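Local coordinates for NIF3-related protein (Bacillus cereus, PDB 2GX8) that is of unknown function but binds a pair of zinc ions in a conserved dimetal site of the Nif3 family and carries an additional, probably regulatory, domain, at residues Arg65-Ala70 / Val88-His93; Glu143-Gln148 / Glu286-Ser291; Lys162-Phe167 / Thr230-Ser235; Gly181-Gly186 / Arg238-Ala243; Ile272-Glu277 / Lys306-Ala311. All blocks are in the same frame, centred on the assembly; numbering follows the deposited sequence.

Overall arrangement
The five contacts fall into three regions of one chain. Interaction 1 comes first in sequence, in the five-stranded sheet whose strand 88-91 leads into the zinc ligands. Interactions 3 and 4 touch, centres about 9 Å apart, and join strands 150-168 and 221-233 to the helices 170-182 and 237-247 that follow them; their segments alternate along the chain. Interactions 2 and 5 also touch, centres about 10 Å apart, linked through Gln148, with segments that alternate too. Between interactions 3 and 5 the centres lie about 39 Å apart, yet both belong to one sheet in which strands 150-168 and 270-280 are neighbours. This long sheet thus connects the outlying region, probably the regulatory domain, to the main body.

Interaction 1 (Arg65-Ala70 / Val88-His93); sequences RHVLIA and VIIAHH. With ZN (zinc ion), chain M; ZN (zinc ion), chain L.
Leu68 and Ile90 knit two parallel strands together: Leu68 N donates to Val88 O, and Leu68 O accepts from Ile90 N at 2.7 Å. Ala70 continues the ladder, its N reaching Ile90 O at 2.8 Å in a nearly straight bond (173°). Ile69 can be followed outward on the face it shares with Ile90. From CB, the CG2 branch of Ile69 reaches within 3.8 Å of Ile90 O, while CG1, anti to the carbonyl carbon (chi1 -45°), leads to CD1, which ends 4.0 Å from Ile90 CB and beside Ile90 CD1. The strands belong to a beta-alpha-beta unit, with helix 75-84 as the crossover; that helix covers Leu68 and Ile89, whereas helix 362-377 covers Ile69 and Ile90. On the helix 75-84 side, Ala70 CB meets Ile89 CG2 at 3.9 Å. A more bent bond (139°) joins His92 N to Ala70 O. The His92 side chain leads away to a zinc ion, bound by its NE2 at 2.2 Å together with Asp131 and Glu360, and His93 NE2 binds the other zinc ion with His357 and Glu360. Ala126 O accepts from His92 ND1, fixing the ring's rotation.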
# COMPACT_ATOMS: atom_id res chain seq x y z
N ARG C 65 -27.16 -17.07 34.67
CA ARG C 65 -28.53 -17.58 34.85
C ARG C 65 -29.45 -17.18 33.70
O ARG C 65 -30.47 -17.82 33.49
CB ARG C 65 -29.16 -17.03 36.14
CG ARG C 65 -28.39 -17.25 37.44
CD ARG C 65 -29.09 -16.44 38.55
NE ARG C 65 -28.34 -16.33 39.81
CZ ARG C 65 -28.37 -17.23 40.79
NH1 ARG C 65 -29.09 -18.34 40.65
NH2 ARG C 65 -27.68 -17.03 41.91
N HIS C 66 -29.12 -16.10 33.01
CA HIS C 66 -29.95 -15.55 31.93
C HIS C 66 -29.09 -14.95 30.85
O HIS C 66 -28.11 -14.29 31.16
CB HIS C 66 -30.84 -14.42 32.43
CG HIS C 66 -31.91 -14.83 33.38
ND1 HIS C 66 -31.68 -14.98 34.73
CD2 HIS C 66 -33.23 -15.08 33.19
CE1 HIS C 66 -32.81 -15.34 35.33
NE2 HIS C 66 -33.76 -15.40 34.41
N VAL C 67 -29.49 -15.15 29.60
CA VAL C 67 -28.77 -14.61 28.42
C VAL C 67 -29.76 -13.87 27.51
O VAL C 67 -30.92 -14.27 27.41
CB VAL C 67 -28.11 -15.76 27.61
CG1 VAL C 67 -27.13 -15.24 26.59
CG2 VAL C 67 -27.37 -16.74 28.57
N LEU C 68 -29.30 -12.79 26.84
CA LEU C 68 -30.15 -12.04 25.93
C LEU C 68 -29.64 -12.10 24.48
O LEU C 68 -28.45 -11.84 24.21
CB LEU C 68 -30.23 -10.56 26.36
CG LEU C 68 -31.20 -9.62 25.65
CD1 LEU C 68 -32.65 -10.02 25.91
CD2 LEU C 68 -30.98 -8.17 26.08
N ILE C 69 -30.54 -12.43 23.55
CA ILE C 69 -30.16 -12.42 22.16
C ILE C 69 -30.61 -11.06 21.59
O ILE C 69 -31.79 -10.69 21.71
CB ILE C 69 -30.81 -13.55 21.35
CG1 ILE C 69 -30.72 -14.89 22.11
CG2 ILE C 69 -30.13 -13.68 20.02
CD1 ILE C 69 -29.29 -15.31 22.37
N ALA C 70 -29.67 -10.35 20.98
CA ALA C 70 -29.96 -9.03 20.39
C ALA C 70 -29.46 -8.93 18.97
O ALA C 70 -28.61 -9.72 18.55
CB ALA C 70 -29.31 -7.91 21.23
N VAL C 88 -24.95 -11.65 29.98
CA VAL C 88 -24.35 -11.96 28.68
C VAL C 88 -25.35 -11.64 27.60
O VAL C 88 -26.48 -12.17 27.61
CB VAL C 88 -23.97 -13.45 28.45
CG1 VAL C 88 -23.45 -13.64 27.02
CG2 VAL C 88 -22.91 -13.97 29.46
N ILE C 89 -24.93 -10.79 26.66
CA ILE C 89 -25.75 -10.48 25.51
C ILE C 89 -25.08 -11.03 24.23
O ILE C 89 -23.90 -10.74 23.95
CB ILE C 89 -25.95 -8.95 25.33
CG1 ILE C 89 -26.59 -8.33 26.59
CG2 ILE C 89 -26.77 -8.70 24.13
CD1 ILE C 89 -26.78 -6.77 26.55
N ILE C 90 -25.81 -11.86 23.49
CA ILE C 90 -25.29 -12.35 22.23
C ILE C 90 -25.93 -11.49 21.17
O ILE C 90 -27.14 -11.53 20.96
CB ILE C 90 -25.62 -13.82 21.98
CG1 ILE C 90 -24.85 -14.68 22.94
CG2 ILE C 90 -25.19 -14.23 20.56
CD1 ILE C 90 -25.20 -16.12 22.82
N ALA C 91 -25.09 -10.70 20.51
CA ALA C 91 -25.56 -9.76 19.50
C ALA C 91 -25.04 -10.09 18.13
O ALA C 91 -23.90 -10.55 18.01
CB ALA C 91 -25.10 -8.37 19.87
N HIS C 92 -25.84 -9.78 17.11
CA HIS C 92 -25.52 -10.05 15.74
C HIS C 92 -24.58 -9.02 15.17
O HIS C 92 -23.63 -9.37 14.47
CB HIS C 92 -26.80 -10.08 14.92
CG HIS C 92 -26.60 -10.44 13.49
ND1 HIS C 92 -25.84 -11.52 13.09
CD2 HIS C 92 -27.11 -9.90 12.35
CE1 HIS C 92 -25.86 -11.60 11.77
NE2 HIS C 92 -26.62 -10.64 11.31
N HIS C 93 -24.87 -7.73 15.42
CA HIS C 93 -23.99 -6.67 14.96
C HIS C 93 -23.05 -6.36 16.11
O HIS C 93 -23.51 -6.09 17.21
CB HIS C 93 -24.73 -5.41 14.59
CG HIS C 93 -25.69 -5.58 13.48
ND1 HIS C 93 -26.89 -4.93 13.43
CD2 HIS C 93 -25.63 -6.35 12.37
CE1 HIS C 93 -27.52 -5.24 12.31
NE2 HIS C 93 -26.78 -6.12 11.66
ZN ZN M . -26.24 -10.01 9.19
ZN ZN L . -26.37 -6.71 9.52

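Interaction 2 (Glu143-Gln148 / Glu286-Ser291); sequences EALGLQ and EHVKQS
Leu145 and Ser291 bring the end of helix 137-145 against helix 281-292, their CA atoms 5.8 Å apart. The first helix closes in a Schellman motif: Gly146 takes a positive phi of 78°, and its N bonds back to Glu143 O at 2.8 Å. Apolar contact rests on the Leu145 branch CD2, which reaches Val288 CG2 at 4.0 Å as the two side chains pass at a slant. Leu292 adds to this packing, touching both Ala144 and Leu145. Among the polar groups, the His287 ring presents its edge to the Leu145 carbonyl, but the model is too tight there for the approach to carry weight. His287 ND1 is buried by the contact and has no partner in the model. With OG anti to the backbone N (chi1 -166°), Ser291 brings this oxygen to 2.6 Å from Ala144 O, and Leu145 CD2 lies 3.6 Å from the same Ser291 OG.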
# COMPACT_ATOMS: atom_id res chain seq x y z
N GLU C 143 -37.54 -18.94 5.13
CA GLU C 143 -38.71 -19.61 5.71
C GLU C 143 -39.81 -18.60 5.86
O GLU C 143 -40.93 -18.83 5.45
CB GLU C 143 -38.44 -20.12 7.12
CG GLU C 143 -37.34 -21.18 7.30
CD GLU C 143 -36.94 -21.40 8.79
OE1 GLU C 143 -37.81 -21.19 9.70
OE2 GLU C 143 -35.76 -21.79 9.06
N ALA C 144 -39.49 -17.45 6.46
CA ALA C 144 -40.45 -16.38 6.73
C ALA C 144 -41.20 -15.98 5.46
O ALA C 144 -42.40 -15.71 5.50
CB ALA C 144 -39.74 -15.19 7.35
N LEU C 145 -40.46 -15.95 4.35
CA LEU C 145 -41.01 -15.64 3.04
C LEU C 145 -41.75 -16.80 2.35
O LEU C 145 -42.43 -16.59 1.35
CB LEU C 145 -39.90 -15.14 2.13
CG LEU C 145 -39.28 -13.78 2.45
CD1 LEU C 145 -38.15 -13.53 1.47
CD2 LEU C 145 -40.30 -12.62 2.46
N GLY C 146 -41.62 -18.02 2.86
CA GLY C 146 -42.23 -19.19 2.23
C GLY C 146 -41.47 -19.68 0.99
O GLY C 146 -42.06 -20.25 0.08
N LEU C 147 -40.16 -19.46 0.95
CA LEU C 147 -39.36 -19.90 -0.18
C LEU C 147 -39.03 -21.40 -0.07
O LEU C 147 -38.69 -21.90 1.01
CB LEU C 147 -38.07 -19.10 -0.31
CG LEU C 147 -38.05 -17.59 -0.53
CD1 LEU C 147 -36.69 -17.24 -1.06
CD2 LEU C 147 -39.10 -17.12 -1.53
N GLN C 148 -39.11 -22.07 -1.21
CA GLN C 148 -38.83 -23.51 -1.34
C GLN C 148 -37.60 -23.80 -2.20
O GLN C 148 -37.17 -22.96 -3.00
CB GLN C 148 -40.04 -24.18 -1.91
CG GLN C 148 -41.21 -24.03 -0.99
CD GLN C 148 -42.50 -24.07 -1.71
OE1 GLN C 148 -42.68 -24.80 -2.68
NE2 GLN C 148 -43.44 -23.25 -1.24
N GLU C 286 -45.74 -6.51 -0.99
CA GLU C 286 -46.71 -6.56 0.11
C GLU C 286 -46.45 -7.77 0.97
O GLU C 286 -46.43 -7.69 2.20
CB GLU C 286 -48.18 -6.63 -0.39
CG GLU C 286 -48.68 -5.32 -0.95
CD GLU C 286 -48.51 -4.18 0.04
OE1 GLU C 286 -49.04 -4.34 1.17
OE2 GLU C 286 -47.84 -3.14 -0.29
N HIS C 287 -46.26 -8.91 0.30
CA HIS C 287 -45.95 -10.16 0.97
C HIS C 287 -44.68 -10.00 1.79
O HIS C 287 -44.63 -10.47 2.91
CB HIS C 287 -45.80 -11.29 -0.03
CG HIS C 287 -45.47 -12.61 0.62
ND1 HIS C 287 -44.22 -13.18 0.54
CD2 HIS C 287 -46.23 -13.45 1.35
CE1 HIS C 287 -44.22 -14.33 1.21
NE2 HIS C 287 -45.43 -14.51 1.72
N VAL C 288 -43.66 -9.33 1.27
CA VAL C 288 -42.47 -9.07 2.09
C VAL C 288 -42.80 -8.30 3.36
O VAL C 288 -42.23 -8.57 4.41
CB VAL C 288 -41.39 -8.36 1.30
CG1 VAL C 288 -40.29 -7.78 2.22
CG2 VAL C 288 -40.81 -9.32 0.30
N LYS C 289 -43.75 -7.37 3.29
CA LYS C 289 -44.10 -6.52 4.45
C LYS C 289 -44.81 -7.27 5.56
O LYS C 289 -44.49 -7.12 6.72
CB LYS C 289 -44.92 -5.28 4.04
CG LYS C 289 -44.21 -4.39 3.04
CD LYS C 289 -44.68 -2.94 3.04
CE LYS C 289 -46.08 -2.78 2.53
NZ LYS C 289 -46.54 -1.38 2.71
N GLN C 290 -45.78 -8.08 5.17
CA GLN C 290 -46.57 -8.86 6.11
C GLN C 290 -45.71 -9.94 6.70
O GLN C 290 -45.67 -10.16 7.91
CB GLN C 290 -47.81 -9.43 5.38
CG GLN C 290 -48.64 -10.48 6.12
CD GLN C 290 -48.12 -11.92 5.94
OE1 GLN C 290 -48.28 -12.77 6.83
NE2 GLN C 290 -47.49 -12.20 4.79
N SER C 291 -44.97 -10.57 5.79
CA SER C 291 -44.12 -11.71 6.03
C SER C 291 -42.94 -11.39 6.94
O SER C 291 -42.62 -12.16 7.84
CB SER C 291 -43.66 -12.13 4.65
OG SER C 291 -43.09 -13.39 4.61

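Interaction 3 (Lys162-Phe167 / Thr230-Ser235); sequences KKVVVF and TIIPAS
Ile232 sets its CG1 between the backbone N and the carbonyl carbon (chi1 61°), which brings CG1 to 3.7 Å from Lys162 CB. From there CD1 runs on to Val164 CG2, also at 3.7 Å, the valine having turned that methyl anti to its carbonyl carbon. Helix 237-247 covers this same face, Ile241 and Met244 touching Val164. Thr230 shares the face with Lys162, Val164 and Ile232, and its OG1 bonds to Cys194 O. The two strands, 150-168 and 221-233, are antiparallel neighbours in a large mixed sheet; the N-to-C directions of the short segments differ by 136°, well off strict antiparallel, which indicates a marked twist. Two hydrogen-bonded pairs define the register. Lys162 and Ile232 exchange both bonds, each N lying 2.8 Å from the other's O. Val164 N gives to Thr230 O at 2.7 Å, and Thr230 N returns a bond to Val164 O. Between these pairs sits the non-hydrogen-bonded pair Lys163 and Ile231. Here Lys163, bent at its second torsion, lays CD 3.6 Å from Thr230 O, so its aliphatic part follows the neighbouring backbone. Lys162 NZ forms a salt bridge with Asp261 of a third subunit, placing this edge of the contact at an interface of the assembly.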
# COMPACT_ATOMS: atom_id res chain seq x y z
N LYS C 162 -10.94 -34.21 4.07
CA LYS C 162 -9.79 -35.06 4.31
C LYS C 162 -10.20 -36.50 4.31
O LYS C 162 -11.30 -36.83 4.73
CB LYS C 162 -9.19 -34.77 5.68
CG LYS C 162 -8.84 -33.32 5.93
CD LYS C 162 -7.98 -32.84 4.78
CE LYS C 162 -7.83 -31.37 4.77
NZ LYS C 162 -6.88 -31.00 5.81
N LYS C 163 -9.31 -37.36 3.82
CA LYS C 163 -9.53 -38.78 3.90
C LYS C 163 -8.65 -39.30 5.05
O LYS C 163 -7.43 -39.13 5.06
CB LYS C 163 -9.14 -39.46 2.60
CG LYS C 163 -9.79 -40.83 2.38
CD LYS C 163 -11.29 -40.68 2.21
CE LYS C 163 -11.93 -42.02 1.90
NZ LYS C 163 -13.41 -42.06 1.97
N VAL C 164 -9.28 -39.90 6.05
CA VAL C 164 -8.49 -40.51 7.10
C VAL C 164 -8.40 -41.99 6.78
O VAL C 164 -9.42 -42.65 6.59
CB VAL C 164 -9.15 -40.38 8.47
CG1 VAL C 164 -8.28 -41.06 9.55
CG2 VAL C 164 -9.36 -38.94 8.81
N VAL C 165 -7.17 -42.50 6.72
CA VAL C 165 -6.95 -43.92 6.51
C VAL C 165 -6.29 -44.42 7.79
O VAL C 165 -5.27 -43.87 8.20
CB VAL C 165 -6.03 -44.16 5.30
CG1 VAL C 165 -5.71 -45.66 5.14
CG2 VAL C 165 -6.68 -43.61 4.04
N VAL C 166 -6.87 -45.41 8.45
CA VAL C 166 -6.28 -45.95 9.68
C VAL C 166 -6.07 -47.48 9.51
O VAL C 166 -6.81 -48.15 8.78
CB VAL C 166 -7.11 -45.53 10.92
CG1 VAL C 166 -8.50 -46.21 10.91
CG2 VAL C 166 -6.36 -45.81 12.26
N PHE C 167 -5.03 -48.02 10.14
CA PHE C 167 -4.70 -49.46 10.04
C PHE C 167 -4.96 -50.10 11.39
O PHE C 167 -4.41 -49.65 12.39
CB PHE C 167 -3.25 -49.61 9.59
CG PHE C 167 -2.97 -48.90 8.29
CD1 PHE C 167 -2.61 -47.56 8.29
CD2 PHE C 167 -3.14 -49.54 7.09
CE1 PHE C 167 -2.38 -46.87 7.08
CE2 PHE C 167 -2.92 -48.87 5.90
CZ PHE C 167 -2.55 -47.54 5.90
N THR C 230 -12.11 -43.25 5.65
CA THR C 230 -13.35 -42.52 5.85
C THR C 230 -13.07 -41.05 5.59
O THR C 230 -11.93 -40.57 5.79
CB THR C 230 -13.94 -42.74 7.27
OG1 THR C 230 -15.33 -42.41 7.27
CG2 THR C 230 -13.23 -41.92 8.30
N ILE C 231 -14.08 -40.34 5.10
CA ILE C 231 -13.95 -38.94 4.77
C ILE C 231 -14.36 -38.04 5.97
O ILE C 231 -15.23 -38.40 6.76
CB ILE C 231 -14.77 -38.64 3.45
CG1 ILE C 231 -14.46 -37.24 2.87
CG2 ILE C 231 -16.27 -38.87 3.65
CD1 ILE C 231 -15.10 -36.97 1.51
N ILE C 232 -13.69 -36.91 6.11
CA ILE C 232 -14.03 -35.94 7.17
C ILE C 232 -13.88 -34.50 6.73
O ILE C 232 -13.10 -34.21 5.80
CB ILE C 232 -13.15 -36.07 8.47
CG1 ILE C 232 -11.67 -35.83 8.16
CG2 ILE C 232 -13.39 -37.36 9.19
CD1 ILE C 232 -10.84 -35.63 9.41
N PRO C 233 -14.66 -33.60 7.35
CA PRO C 233 -14.44 -32.17 7.17
C PRO C 233 -13.29 -31.79 8.10
O PRO C 233 -13.24 -32.28 9.23
CB PRO C 233 -15.76 -31.53 7.63
CG PRO C 233 -16.45 -32.54 8.47
CD PRO C 233 -15.82 -33.89 8.21
N ALA C 234 -12.38 -30.95 7.63
CA ALA C 234 -11.23 -30.51 8.42
C ALA C 234 -11.53 -30.10 9.88
O ALA C 234 -10.74 -30.39 10.78
CB ALA C 234 -10.50 -29.39 7.68
N SER C 235 -12.67 -29.45 10.12
CA SER C 235 -13.05 -29.02 11.46
C SER C 235 -13.28 -30.20 12.43
O SER C 235 -13.13 -30.04 13.65
CB SER C 235 -14.30 -28.15 11.42
OG SER C 235 -15.46 -28.92 11.18

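Interaction 4 (Gly181-Gly186 / Arg238-Ala243); sequences GDAGAG and RKVIKA
Ala183 and Val240 bring the backbones of the two segments within 5.5 Å at their CA atoms, where helix 170-182 ends beside helix 237-247. The ending is a Schellman motif: Gly184 adopts a positive phi of 97°, and its N bonds to Gly181 O at 2.7 Å. Gly184, with no side chain, takes up this conformation without crowding the preceding carbonyl oxygen. Beyond the turn the chain brings Ala185 round to face the same helix as Ala183. The side chains that meet are small and apolar. Val240 spreads its two methyls between the alanines: CG1, anti to the backbone N (chi1 168°), contacts Ala185 CB at 3.9 Å, and CG2 contacts Ala183 CB at 4.0 Å. Further along the helix, Ala243 CB also meets Ala183 CB at 4.0 Å, so Ala183 CB touches both Val240 and Ala243, about one turn apart. Ile232 of the adjoining strand touches both Ala185 and Val240, tying helix 237-247 and the loop after helix 170-182 to strand 221-233. On the outer side Lys239 stretches its extended chain past the end of the first helix, bringing CE to 4.0 Å from Ala183 O.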
# COMPACT_ATOMS: atom_id res chain seq x y z
N GLY C 181 -17.45 -43.20 13.16
CA GLY C 181 -18.81 -42.83 12.77
C GLY C 181 -19.51 -41.99 13.80
O GLY C 181 -19.97 -40.89 13.48
N ASP C 182 -19.60 -42.51 15.03
CA ASP C 182 -20.21 -41.82 16.17
C ASP C 182 -19.64 -40.41 16.34
O ASP C 182 -20.37 -39.49 16.67
CB ASP C 182 -20.03 -42.62 17.46
CG ASP C 182 -20.88 -43.89 17.49
OD1 ASP C 182 -21.59 -44.20 16.50
OD2 ASP C 182 -20.84 -44.59 18.52
N ALA C 183 -18.34 -40.27 16.07
CA ALA C 183 -17.63 -38.99 16.14
C ALA C 183 -17.89 -38.06 14.94
O ALA C 183 -17.32 -36.97 14.87
CB ALA C 183 -16.12 -39.22 16.32
N GLY C 184 -18.71 -38.51 13.98
CA GLY C 184 -19.07 -37.69 12.82
C GLY C 184 -18.32 -37.89 11.52
O GLY C 184 -18.53 -37.15 10.56
N ALA C 185 -17.43 -38.88 11.47
CA ALA C 185 -16.69 -39.16 10.25
C ALA C 185 -17.57 -39.98 9.32
O ALA C 185 -18.31 -40.85 9.76
CB ALA C 185 -15.44 -39.91 10.58
N GLY C 186 -17.48 -39.71 8.02
CA GLY C 186 -18.27 -40.42 7.02
C GLY C 186 -19.73 -39.98 6.95
O GLY C 186 -20.59 -40.75 6.52
N ARG C 238 -9.67 -33.10 14.74
CA ARG C 238 -9.21 -33.30 16.11
C ARG C 238 -10.06 -34.30 16.91
O ARG C 238 -9.53 -35.27 17.47
CB ARG C 238 -9.08 -31.94 16.80
CG ARG C 238 -8.41 -32.00 18.15
CD ARG C 238 -8.15 -30.61 18.65
NE ARG C 238 -7.98 -30.59 20.10
CZ ARG C 238 -8.99 -30.48 20.95
NH1 ARG C 238 -10.23 -30.41 20.48
NH2 ARG C 238 -8.77 -30.45 22.27
N LYS C 239 -11.37 -34.07 16.94
CA LYS C 239 -12.32 -34.93 17.63
C LYS C 239 -12.32 -36.36 17.06
O LYS C 239 -12.27 -37.32 17.82
CB LYS C 239 -13.74 -34.31 17.59
CG LYS C 239 -14.84 -35.27 17.98
CD LYS C 239 -16.20 -34.60 18.13
CE LYS C 239 -17.19 -35.63 18.65
NZ LYS C 239 -18.47 -35.03 19.10
N VAL C 240 -12.33 -36.49 15.74
CA VAL C 240 -12.34 -37.80 15.08
C VAL C 240 -11.05 -38.62 15.30
O VAL C 240 -11.11 -39.84 15.52
CB VAL C 240 -12.71 -37.68 13.58
CG1 VAL C 240 -12.43 -38.98 12.84
CG2 VAL C 240 -14.19 -37.25 13.40
N ILE C 241 -9.89 -37.96 15.24
CA ILE C 241 -8.60 -38.61 15.49
C ILE C 241 -8.52 -39.09 16.95
O ILE C 241 -8.07 -40.20 17.23
CB ILE C 241 -7.38 -37.68 15.11
CG1 ILE C 241 -7.36 -37.33 13.61
CG2 ILE C 241 -6.03 -38.27 15.51
CD1 ILE C 241 -7.54 -38.51 12.70
N LYS C 242 -8.99 -38.26 17.88
CA LYS C 242 -8.96 -38.61 19.30
C LYS C 242 -9.80 -39.85 19.61
O LYS C 242 -9.36 -40.73 20.35
CB LYS C 242 -9.38 -37.42 20.17
CG LYS C 242 -9.42 -37.73 21.67
CD LYS C 242 -9.75 -36.53 22.51
CE LYS C 242 -8.60 -35.57 22.60
NZ LYS C 242 -8.84 -34.56 23.66
N ALA C 243 -11.01 -39.91 19.04
CA ALA C 243 -11.93 -41.03 19.23
C ALA C 243 -11.36 -42.30 18.61
O ALA C 243 -11.46 -43.41 19.16
CB ALA C 243 -13.27 -40.72 18.62

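Interaction 5 (Ile272-Glu277 / Lys306-Ala311); sequences IGYLQE and KVRKVA
Strands 270-280 and 306-313 pair antiparallel in the large mixed sheet, where Tyr274 lies alongside Lys309 and Leu275 packs on Val310. Gly273 and Val310 form the hydrogen-bonded pair of the ladder: Gly273 N reaches Val310 O at 3.0 Å, and Val310 N returns a bond to Gly273 O. Leu275 N extends the pattern to Arg308 O, the bond being straight (170°). On the face of Ile272, Tyr274 and Lys309, the lysine starts from a chi1 of 80°, with CG between the backbone N and the carbonyl carbon, and runs along the tyrosine. Its CB lies 3.3 Å from Tyr274 CE2, CE meets Ile272 CD1 at 3.6 Å, and the chain bends at its third torsion so that NZ donates to Tyr274 OH at 3.1 Å. Lys327 O takes a second bond from this ammonium group. Val310, on the other face, meets Leu275: Leu275 CG touches Val310 CG2 at 3.7 Å, and Phe284 of helix 281-292 packs on both residues. Where the chain turns the corner after Leu275, the Arg308 guanidinium sets its edge toward Gln276 O, with a weak bond from NH1 at 3.1 Å. Bonds to Tyr274 OH and Lys327 O thus grip the Lys309 ammonium group and probably steady its charge, while the Leu275 and Val310 side chains meet by hydrocarbon contact alone.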
# COMPACT_ATOMS: atom_id res chain seq x y z
N ILE C 272 -31.46 -18.42 -2.26
CA ILE C 272 -32.24 -18.19 -3.45
C ILE C 272 -33.14 -19.40 -3.59
O ILE C 272 -32.66 -20.52 -3.46
CB ILE C 272 -31.38 -17.85 -4.72
CG1 ILE C 272 -32.31 -17.40 -5.88
CG2 ILE C 272 -30.43 -18.99 -5.12
CD1 ILE C 272 -31.58 -16.88 -7.10
N GLY C 273 -34.44 -19.16 -3.77
CA GLY C 273 -35.44 -20.19 -3.84
C GLY C 273 -36.65 -19.74 -4.65
O GLY C 273 -36.59 -18.72 -5.35
N TYR C 274 -37.75 -20.48 -4.52
CA TYR C 274 -38.97 -20.23 -5.30
C TYR C 274 -40.23 -20.00 -4.49
O TYR C 274 -40.51 -20.75 -3.55
CB TYR C 274 -39.22 -21.42 -6.24
CG TYR C 274 -38.13 -21.62 -7.27
CD1 TYR C 274 -37.06 -22.48 -7.03
CD2 TYR C 274 -38.17 -20.92 -8.48
CE1 TYR C 274 -36.05 -22.65 -7.98
CE2 TYR C 274 -37.18 -21.08 -9.44
CZ TYR C 274 -36.12 -21.94 -9.20
OH TYR C 274 -35.15 -22.07 -10.18
N LEU C 275 -41.01 -18.99 -4.86
CA LEU C 275 -42.30 -18.79 -4.21
C LEU C 275 -43.21 -19.98 -4.52
O LEU C 275 -42.95 -20.74 -5.46
CB LEU C 275 -42.96 -17.48 -4.65
CG LEU C 275 -42.34 -16.13 -4.26
CD1 LEU C 275 -43.06 -14.99 -4.93
CD2 LEU C 275 -42.29 -15.92 -2.75
N GLN C 276 -44.26 -20.16 -3.72
CA GLN C 276 -45.24 -21.23 -3.94
C GLN C 276 -46.09 -20.96 -5.20
O GLN C 276 -46.49 -21.89 -5.93
CB GLN C 276 -46.13 -21.39 -2.68
CG GLN C 276 -47.27 -22.45 -2.74
CD GLN C 276 -46.78 -23.90 -2.64
OE1 GLN C 276 -45.58 -24.18 -2.55
NE2 GLN C 276 -47.73 -24.83 -2.64
N GLU C 277 -46.39 -19.69 -5.44
CA GLU C 277 -47.13 -19.26 -6.63
C GLU C 277 -46.56 -17.95 -7.17
O GLU C 277 -46.01 -17.15 -6.40
CB GLU C 277 -48.64 -19.13 -6.37
CG GLU C 277 -49.43 -20.46 -6.51
CD GLU C 277 -50.95 -20.27 -6.42
OE1 GLU C 277 -51.41 -19.23 -5.89
OE2 GLU C 277 -51.70 -21.18 -6.87
N LYS C 306 -43.76 -10.10 -13.48
CA LYS C 306 -43.95 -11.35 -12.79
C LYS C 306 -42.71 -11.81 -12.01
O LYS C 306 -41.58 -11.70 -12.50
CB LYS C 306 -44.39 -12.41 -13.79
CG LYS C 306 -45.77 -12.15 -14.43
CD LYS C 306 -46.82 -12.12 -13.34
CE LYS C 306 -48.22 -12.20 -13.88
NZ LYS C 306 -49.19 -12.19 -12.74
N VAL C 307 -42.90 -12.27 -10.78
CA VAL C 307 -41.78 -12.80 -10.03
C VAL C 307 -42.09 -14.19 -9.51
O VAL C 307 -43.18 -14.44 -8.96
CB VAL C 307 -41.29 -11.91 -8.87
CG1 VAL C 307 -40.87 -10.52 -9.37
CG2 VAL C 307 -42.32 -11.80 -7.76
N ARG C 308 -41.11 -15.08 -9.67
CA ARG C 308 -41.23 -16.47 -9.23
C ARG C 308 -40.03 -16.88 -8.36
O ARG C 308 -40.23 -17.38 -7.25
CB ARG C 308 -41.39 -17.39 -10.44
CG ARG C 308 -41.31 -18.88 -10.12
CD ARG C 308 -42.57 -19.44 -9.45
NE ARG C 308 -42.57 -20.90 -9.56
CZ ARG C 308 -43.42 -21.71 -8.93
NH1 ARG C 308 -44.35 -21.20 -8.12
NH2 ARG C 308 -43.33 -23.03 -9.09
N LYS C 309 -38.80 -16.70 -8.84
CA LYS C 309 -37.69 -17.01 -7.93
C LYS C 309 -37.14 -15.77 -7.29
O LYS C 309 -36.92 -14.75 -7.94
CB LYS C 309 -36.61 -17.92 -8.51
CG LYS C 309 -35.59 -17.32 -9.40
CD LYS C 309 -34.65 -18.40 -9.96
CE LYS C 309 -33.82 -19.10 -8.90
NZ LYS C 309 -32.90 -20.11 -9.53
N VAL C 310 -36.91 -15.91 -5.98
CA VAL C 310 -36.53 -14.84 -5.10
C VAL C 310 -35.18 -15.08 -4.43
O VAL C 310 -34.91 -16.18 -3.93
CB VAL C 310 -37.57 -14.74 -3.97
CG1 VAL C 310 -37.21 -13.66 -2.95
CG2 VAL C 310 -38.98 -14.54 -4.52
N ALA C 311 -34.36 -14.04 -4.40
CA ALA C 311 -33.08 -14.07 -3.68
C ALA C 311 -33.25 -13.21 -2.43
O ALA C 311 -33.90 -12.18 -2.47
CB ALA C 311 -31.95 -13.52 -4.57